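Local coordinates for uncharacterized protein XCC1541 (Xanthomonas campestris pv. campestris, PDB 2QJW) that is of unknown function but is probably a hydrolase of the alpha/beta superfamily, at residues 7-12 / 167-172; 23-28 / 99-104; 65-70 / 76-81. All coordinates share one frame; numbering follows the deposited sequence.

Overall arrangement
All three contacts join helices to one parallel sheet, in which strand 76-81 lies between strands 6-10 and 99-103. Interactions 1 and 2 nearly coincide, their centres about 1 Å apart, and form one packed core under helices 20-31 and 162-174. Interaction 3 lies across the sheet, its centre about 11 Å from that of interaction 1 and 12 Å from that of interaction 2, where helix 56-71 packs. Along the chain the loops are nested: 65-70 / 76-81 inside 23-28 / 99-104, and that inside 7-12 / 167-172. The result is the alpha/beta/alpha sandwich of an alpha/beta hydrolase, with the first and last elements of the chain brought together.

Interaction 1 (7-12 / 167-172)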
# COMPACT_ATOMS: atom_id res chain seq x y z
N CYS A 7 1.53 -17.55 -12.84
CA CYS A 7 2.36 -16.37 -12.51
C CYS A 7 3.79 -16.57 -13.00
O CYS A 7 4.37 -17.63 -12.80
CB CYS A 7 2.41 -16.15 -11.02
SG CYS A 7 0.86 -15.75 -10.26
N ILE A 8 4.30 -15.58 -13.73
CA ILE A 8 5.71 -15.58 -14.17
C ILE A 8 6.40 -14.52 -13.35
O ILE A 8 6.00 -13.38 -13.40
CB ILE A 8 5.88 -15.37 -15.65
CG1 ILE A 8 5.09 -16.40 -16.47
CG2 ILE A 8 7.42 -15.40 -15.96
CD1 ILE A 8 4.92 -16.15 -17.91
N LEU A 9 7.39 -14.90 -12.54
CA LEU A 9 8.05 -14.05 -11.54
C LEU A 9 9.48 -13.80 -11.99
O LEU A 9 10.27 -14.75 -12.05
CB LEU A 9 8.04 -14.77 -10.20
CG LEU A 9 6.67 -15.37 -9.86
CD1 LEU A 9 6.83 -16.26 -8.67
CD2 LEU A 9 5.60 -14.26 -9.66
N ALA A 10 9.83 -12.55 -12.34
CA ALA A 10 11.13 -12.22 -12.93
C ALA A 10 12.08 -11.53 -11.97
O ALA A 10 11.80 -10.43 -11.50
CB ALA A 10 10.89 -11.31 -14.11
N HIS A 11 13.17 -12.21 -11.71
CA HIS A 11 14.20 -11.70 -10.82
C HIS A 11 14.94 -10.49 -11.34
O HIS A 11 14.96 -10.22 -12.53
CB HIS A 11 15.17 -12.84 -10.45
CG HIS A 11 16.15 -13.23 -11.53
ND1 HIS A 11 17.23 -12.45 -11.92
CD2 HIS A 11 16.18 -14.32 -12.32
CE1 HIS A 11 17.89 -13.07 -12.89
NE2 HIS A 11 17.26 -14.20 -13.16
N GLY A 12 15.54 -9.72 -10.41
CA GLY A 12 16.28 -8.53 -10.76
C GLY A 12 17.68 -8.81 -11.30
O GLY A 12 18.14 -9.96 -11.34
N ARG A 167 2.27 -10.00 0.80
CA ARG A 167 0.90 -9.74 1.09
C ARG A 167 0.27 -8.87 -0.01
O ARG A 167 -0.90 -9.08 -0.36
CB ARG A 167 0.76 -9.08 2.47
CG ARG A 167 0.77 -10.08 3.58
CD ARG A 167 0.52 -9.40 4.90
NE ARG A 167 1.71 -8.70 5.34
CZ ARG A 167 2.67 -9.22 6.10
NH1 ARG A 167 2.66 -10.50 6.49
NH2 ARG A 167 3.69 -8.45 6.43
N ALA A 168 1.01 -7.86 -0.53
CA ALA A 168 0.48 -7.01 -1.60
C ALA A 168 0.24 -7.89 -2.83
O ALA A 168 -0.75 -7.73 -3.51
CB ALA A 168 1.42 -5.86 -1.93
N PHE A 169 1.16 -8.80 -3.14
CA PHE A 169 0.95 -9.69 -4.27
C PHE A 169 -0.27 -10.59 -4.08
O PHE A 169 -1.07 -10.81 -5.01
CB PHE A 169 2.20 -10.53 -4.51
CG PHE A 169 2.18 -11.35 -5.77
CD1 PHE A 169 1.84 -10.80 -6.98
CD2 PHE A 169 2.64 -12.66 -5.73
CE1 PHE A 169 1.87 -11.60 -8.12
CE2 PHE A 169 2.66 -13.45 -6.88
CZ PHE A 169 2.28 -12.92 -8.02
N ALA A 170 -0.41 -11.14 -2.88
CA ALA A 170 -1.56 -11.94 -2.57
C ALA A 170 -2.84 -11.19 -2.78
O ALA A 170 -3.83 -11.72 -3.28
CB ALA A 170 -1.44 -12.42 -1.07
N GLU A 171 -2.88 -9.95 -2.33
CA GLU A 171 -4.05 -9.12 -2.49
C GLU A 171 -4.42 -8.87 -3.94
O GLU A 171 -5.62 -8.78 -4.31
CB GLU A 171 -3.83 -7.80 -1.79
CG GLU A 171 -3.92 -7.93 -0.29
CD GLU A 171 -3.23 -6.80 0.45
OE1 GLU A 171 -2.81 -5.80 -0.18
OE2 GLU A 171 -3.11 -6.94 1.68
N LEU A 172 -3.38 -8.74 -4.77
CA LEU A 172 -3.59 -8.61 -6.21
C LEU A 172 -4.16 -9.91 -6.74
O LEU A 172 -5.22 -9.87 -7.41
CB LEU A 172 -2.30 -8.30 -6.95
CG LEU A 172 -2.46 -8.19 -8.46
CD1 LEU A 172 -3.29 -7.02 -8.89
CD2 LEU A 172 -1.08 -8.11 -9.09
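Phe169 drives its ring from helix 162-174 toward strand 6-10, and its far carbon, CZ, meets two side chains there. Cys7 SG lies 3.9 Å from Phe169 CZ, and Leu9 CD2 sits at the same 3.9 Å from Phe169 CZ. The leucine methyl also touches the neighbouring ring carbon, with Leu9 CD2 4.1 Å from Phe169 CE2. Both partners approach obliquely: the sulfur is 5.1 Å from the ring centroid, measured from Cys7 SG to Phe169, on a line 70° off the ring normal. With CG anti to the backbone N (chi1 -172°), the phenyl group extends from the helix far enough for CZ to span the gap between backbones whose nearest CA atoms, Cys7 CA and Phe169 CA, are still 10.7 Å apart.

The next shell fixes that ring in place. Phe101 meets it with the two ring planes at about 45°, Val77 lies against it from the sheet, and Leu25 and Val28 close in from helix 20-31. Leu9 is likewise wedged between Ala26 of that helix and Ala79 of the adjoining strand. Backbone hydrogen bonds to Thr35 and Glu37 hold Cys7 in the sheet. Farther out, on the outer side of the helix, Arg167 makes a salt bridge to Glu171 of the second subunit, so the same helix serves both the core and the dimer interface.

Chemically this is a small, buried apolar contact where the last helix meets the first strand of the chain. Its one distinctive element is the cysteine sulfur-aromatic contact, whose oblique geometry suggests dispersion and shape matching with at most a modest electrostatic share; polar bonding between the segments plays no part.

Interaction 2 (23-28 / 99-104)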
# COMPACT_ATOMS: atom_id res chain seq x y z
N THR A 23 11.27 -15.86 -4.73
CA THR A 23 10.95 -17.07 -4.08
C THR A 23 9.74 -16.84 -3.19
O THR A 23 8.82 -17.65 -3.14
CB THR A 23 12.19 -17.54 -3.28
OG1 THR A 23 13.23 -17.82 -4.23
CG2 THR A 23 11.84 -18.75 -2.50
N ALA A 24 9.70 -15.74 -2.49
CA ALA A 24 8.55 -15.39 -1.66
C ALA A 24 7.30 -15.24 -2.48
O ALA A 24 6.23 -15.69 -2.08
CB ALA A 24 8.82 -14.09 -0.89
N LEU A 25 7.41 -14.61 -3.64
CA LEU A 25 6.24 -14.45 -4.49
C LEU A 25 5.77 -15.81 -5.03
O LEU A 25 4.57 -16.01 -5.19
CB LEU A 25 6.47 -13.50 -5.64
CG LEU A 25 6.78 -12.05 -5.31
CD1 LEU A 25 6.65 -11.21 -6.63
CD2 LEU A 25 5.90 -11.49 -4.19
N ALA A 26 6.68 -16.72 -5.32
CA ALA A 26 6.32 -18.08 -5.75
C ALA A 26 5.55 -18.80 -4.64
O ALA A 26 4.61 -19.55 -4.91
CB ALA A 26 7.52 -18.85 -6.16
N GLU A 27 5.95 -18.62 -3.41
CA GLU A 27 5.24 -19.22 -2.29
C GLU A 27 3.83 -18.63 -2.21
O GLU A 27 2.88 -19.35 -1.94
CB GLU A 27 6.03 -19.02 -1.00
CG GLU A 27 5.30 -19.53 0.25
N VAL A 28 3.65 -17.34 -2.49
CA VAL A 28 2.31 -16.76 -2.48
C VAL A 28 1.50 -17.36 -3.58
O VAL A 28 0.34 -17.78 -3.34
CB VAL A 28 2.37 -15.22 -2.65
CG1 VAL A 28 1.04 -14.63 -2.89
CG2 VAL A 28 2.95 -14.59 -1.40
N ALA A 99 -2.80 -9.16 -15.06
CA ALA A 99 -2.42 -8.17 -14.01
C ALA A 99 -0.92 -8.15 -13.89
O ALA A 99 -0.24 -9.07 -14.35
CB ALA A 99 -3.03 -8.53 -12.65
N LEU A 100 -0.43 -7.10 -13.24
CA LEU A 100 1.00 -6.82 -13.14
C LEU A 100 1.39 -6.42 -11.73
O LEU A 100 0.81 -5.48 -11.18
CB LEU A 100 1.30 -5.68 -14.09
CG LEU A 100 2.73 -5.26 -14.38
CD1 LEU A 100 3.59 -6.46 -14.98
CD2 LEU A 100 2.72 -4.03 -15.31
N PHE A 101 2.40 -7.10 -11.16
CA PHE A 101 2.89 -6.82 -9.82
C PHE A 101 4.35 -6.39 -9.92
O PHE A 101 5.20 -7.18 -10.37
CB PHE A 101 2.76 -8.00 -8.86
CG PHE A 101 3.18 -7.67 -7.48
CD1 PHE A 101 2.39 -6.89 -6.71
CD2 PHE A 101 4.36 -8.12 -6.99
CE1 PHE A 101 2.77 -6.60 -5.39
CE2 PHE A 101 4.76 -7.81 -5.69
CZ PHE A 101 3.97 -7.04 -4.89
N LEU A 102 4.63 -5.17 -9.52
CA LEU A 102 5.98 -4.61 -9.71
C LEU A 102 6.59 -4.18 -8.43
O LEU A 102 6.09 -3.31 -7.75
CB LEU A 102 5.88 -3.40 -10.61
CG LEU A 102 5.12 -3.49 -11.93
CD1 LEU A 102 5.08 -2.17 -12.74
CD2 LEU A 102 5.74 -4.59 -12.80
N MSE A 103 7.71 -4.80 -8.06
CA MSE A 103 8.54 -4.37 -6.91
C MSE A 103 9.66 -3.47 -7.47
O MSE A 103 10.31 -3.83 -8.44
CB MSE A 103 9.10 -5.51 -6.13
CG MSE A 103 8.02 -6.46 -5.57
SE MSE A 103 8.66 -7.95 -4.60
CE MSE A 103 9.29 -8.88 -6.10
N VAL A 104 9.84 -2.31 -6.83
CA VAL A 104 10.91 -1.31 -7.15
C VAL A 104 11.17 -1.23 -8.67
O VAL A 104 12.27 -1.46 -9.14
CB VAL A 104 12.21 -1.53 -6.30
CG1 VAL A 104 11.91 -1.14 -4.84
CG2 VAL A 104 12.73 -2.93 -6.37
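The phenyl ring of Phe101 is the flat group here, and Leu25 of helix 20-31 meets it obliquely, over neither a face nor an edge. Leu25 CD1 is 3.9 Å from Phe101 CD2, while the other methyl reaches the next ring atom, Leu25 CD2 lying 4.1 Å from Phe101 CE2. Both methyls, and the ring of Phe169 with them, lie on one side of the Phe101 plane; Met103 CG is on the other. Around the ring come Ala79 from one neighbouring strand and Ser123 and Val125 from the other.

Met103, modelled as selenomethionine, comes from two residues farther along the strand and meets Leu25 tip to tip. Its CE methyl stops 3.6 Å from Leu25 CD1, with Leu25 CG behind it at 4.1 Å from Met103 CE. The last torsion makes this possible: chi3 of -73° bends the chain at selenium and turns the methyl in toward the leucine. Within the strand, Met103 CG rests 3.5 Å from Phe101 CE2, and Leu25 CD1 meets both the ring and the CE methyl.

Phe101 and Met103 both direct CB toward the helix, whereas the intervening Leu102 points away from it. At the end of the strand, Met103 O accepts a hydrogen bond from Ser85 OG, and Val104 touches Asp130, a member of the probable Ser-His-Asp triad. The contact therefore ends close to the likely catalytic site without forming part of it on present evidence.

Strand 99-103 runs parallel between strands 76-81 and 122-127, tied to both by backbone hydrogen bonds. Above it, helix 20-31 carries Leu25 down onto the sheet, and Ala24 of the same helix packs against Val162 and Ser166 of helix 162-174, its companion on this face.

Interaction 3 (65-70 / 76-81); sequences EIARAA and VVLAGS
Val76 begins strand 76-81 by pressing a methyl into Ala70, with Val76 CG2 only 3.3 Å from Ala70 CB. That is tighter than a usual carbon-carbon contact. The same methyl also meets the helix backbone, Val76 CG2 lying 3.6 Å from Ala70 C. One turn earlier in the helix a carbonyl comes near it, Ala67 O being 4.1 Å from Val76 CG2. A chi1 of 178° sets CG1 anti to the backbone N and leaves CG2 as the branch that reaches the helix.

Val77 comes next and faces the other side of the sheet, where it meets Trp34 and Leu176. Its backbone bonds to His6 and Ile8, tying it to strand 6-10. Leu78 returns to the helix side. Its CB does not aim straight at the helix, but the branched end does the touching, Leu78 CD2 standing 4.2 Å from Ala67 CB. Around that end lie Ile8 and Leu100 from the flanking strands and Ala88 and Val91 from helix 83-92. Ala79 faces the other side, toward Leu9 and Phe101.

Gly80 and Ser81 finish the strand. Gly80 opens a GxSxG sequence consistent with the nucleophile elbow of alpha/beta hydrolases, in which Ser82 would be the nucleophile.

Helix 65-70 runs nearly antiparallel to the strand, at 157° between their directions, with the axes 9.2 Å apart at closest approach. This is the helix-to-strand step of a beta-alpha-beta crossover, closed by a short turn. Ala67 and Ala70, one turn apart, present only methyl groups to the sheet, and those small groups let the helix come in close. Dispersion and shape account for the side-chain contact, at ordinary distance at Leu78 and tight at Val76.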
# COMPACT_ATOMS: atom_id res chain seq x y z
N GLU A 65 8.55 -14.81 -24.75
CA GLU A 65 8.31 -16.17 -25.24
C GLU A 65 7.64 -17.02 -24.18
O GLU A 65 6.70 -17.78 -24.47
CB GLU A 65 9.64 -16.76 -25.70
CG GLU A 65 10.05 -16.15 -27.06
CD GLU A 65 11.39 -16.66 -27.62
OE1 GLU A 65 11.99 -17.59 -27.05
OE2 GLU A 65 11.81 -16.13 -28.66
N ILE A 66 8.12 -16.91 -22.94
CA ILE A 66 7.55 -17.63 -21.85
C ILE A 66 6.11 -17.21 -21.53
O ILE A 66 5.20 -18.04 -21.25
CB ILE A 66 8.47 -17.49 -20.59
CG1 ILE A 66 9.82 -18.20 -20.83
CG2 ILE A 66 7.85 -18.07 -19.37
CD1 ILE A 66 10.91 -17.93 -19.73
N ALA A 67 5.86 -15.90 -21.57
CA ALA A 67 4.50 -15.43 -21.31
C ALA A 67 3.53 -15.83 -22.38
O ALA A 67 2.40 -16.23 -22.08
CB ALA A 67 4.55 -13.89 -21.15
N ARG A 68 3.95 -15.69 -23.64
CA ARG A 68 3.11 -16.07 -24.77
C ARG A 68 2.70 -17.52 -24.63
O ARG A 68 1.49 -17.82 -24.73
CB ARG A 68 3.91 -15.77 -26.06
CG ARG A 68 3.35 -16.18 -27.38
CD ARG A 68 2.12 -15.47 -27.72
NE ARG A 68 2.26 -14.01 -27.90
CZ ARG A 68 1.21 -13.22 -28.13
NH1 ARG A 68 -0.03 -13.74 -28.19
NH2 ARG A 68 1.38 -11.92 -28.26
N ALA A 69 3.66 -18.40 -24.35
CA ALA A 69 3.35 -19.81 -24.17
C ALA A 69 2.30 -20.02 -23.09
O ALA A 69 1.37 -20.84 -23.20
CB ALA A 69 4.65 -20.60 -23.82
N ALA A 70 2.46 -19.30 -21.99
CA ALA A 70 1.56 -19.41 -20.89
C ALA A 70 0.15 -18.93 -21.24
O ALA A 70 -0.83 -19.50 -20.79
CB ALA A 70 2.12 -18.63 -19.62
N VAL A 76 -2.41 -15.21 -17.38
CA VAL A 76 -1.03 -14.99 -16.90
C VAL A 76 -0.94 -13.68 -16.14
O VAL A 76 -1.36 -12.63 -16.62
CB VAL A 76 -0.06 -14.94 -18.06
CG1 VAL A 76 1.37 -14.65 -17.55
CG2 VAL A 76 -0.11 -16.26 -18.85
N VAL A 77 -0.31 -13.77 -14.97
CA VAL A 77 0.11 -12.62 -14.17
C VAL A 77 1.63 -12.51 -14.25
O VAL A 77 2.34 -13.53 -14.06
CB VAL A 77 -0.35 -12.75 -12.70
CG1 VAL A 77 0.26 -11.72 -11.81
CG2 VAL A 77 -1.89 -12.71 -12.65
N LEU A 78 2.13 -11.29 -14.56
CA LEU A 78 3.58 -11.05 -14.61
C LEU A 78 3.96 -10.24 -13.41
O LEU A 78 3.27 -9.31 -12.99
CB LEU A 78 3.95 -10.28 -15.85
CG LEU A 78 3.55 -10.97 -17.15
CD1 LEU A 78 3.92 -10.08 -18.33
CD2 LEU A 78 4.21 -12.33 -17.29
N ALA A 79 5.08 -10.62 -12.79
CA ALA A 79 5.57 -9.92 -11.59
C ALA A 79 7.04 -9.87 -11.67
O ALA A 79 7.68 -10.69 -12.35
CB ALA A 79 5.18 -10.65 -10.36
N GLY A 80 7.63 -8.94 -10.94
CA GLY A 80 9.07 -8.88 -10.89
C GLY A 80 9.59 -7.99 -9.80
O GLY A 80 8.84 -7.38 -9.04
N SER A 81 10.92 -7.92 -9.78
CA SER A 81 11.66 -6.98 -8.94
C SER A 81 12.66 -6.22 -9.81
O SER A 81 13.37 -6.85 -10.57
CB SER A 81 12.41 -7.71 -7.84
OG SER A 81 13.12 -6.77 -7.06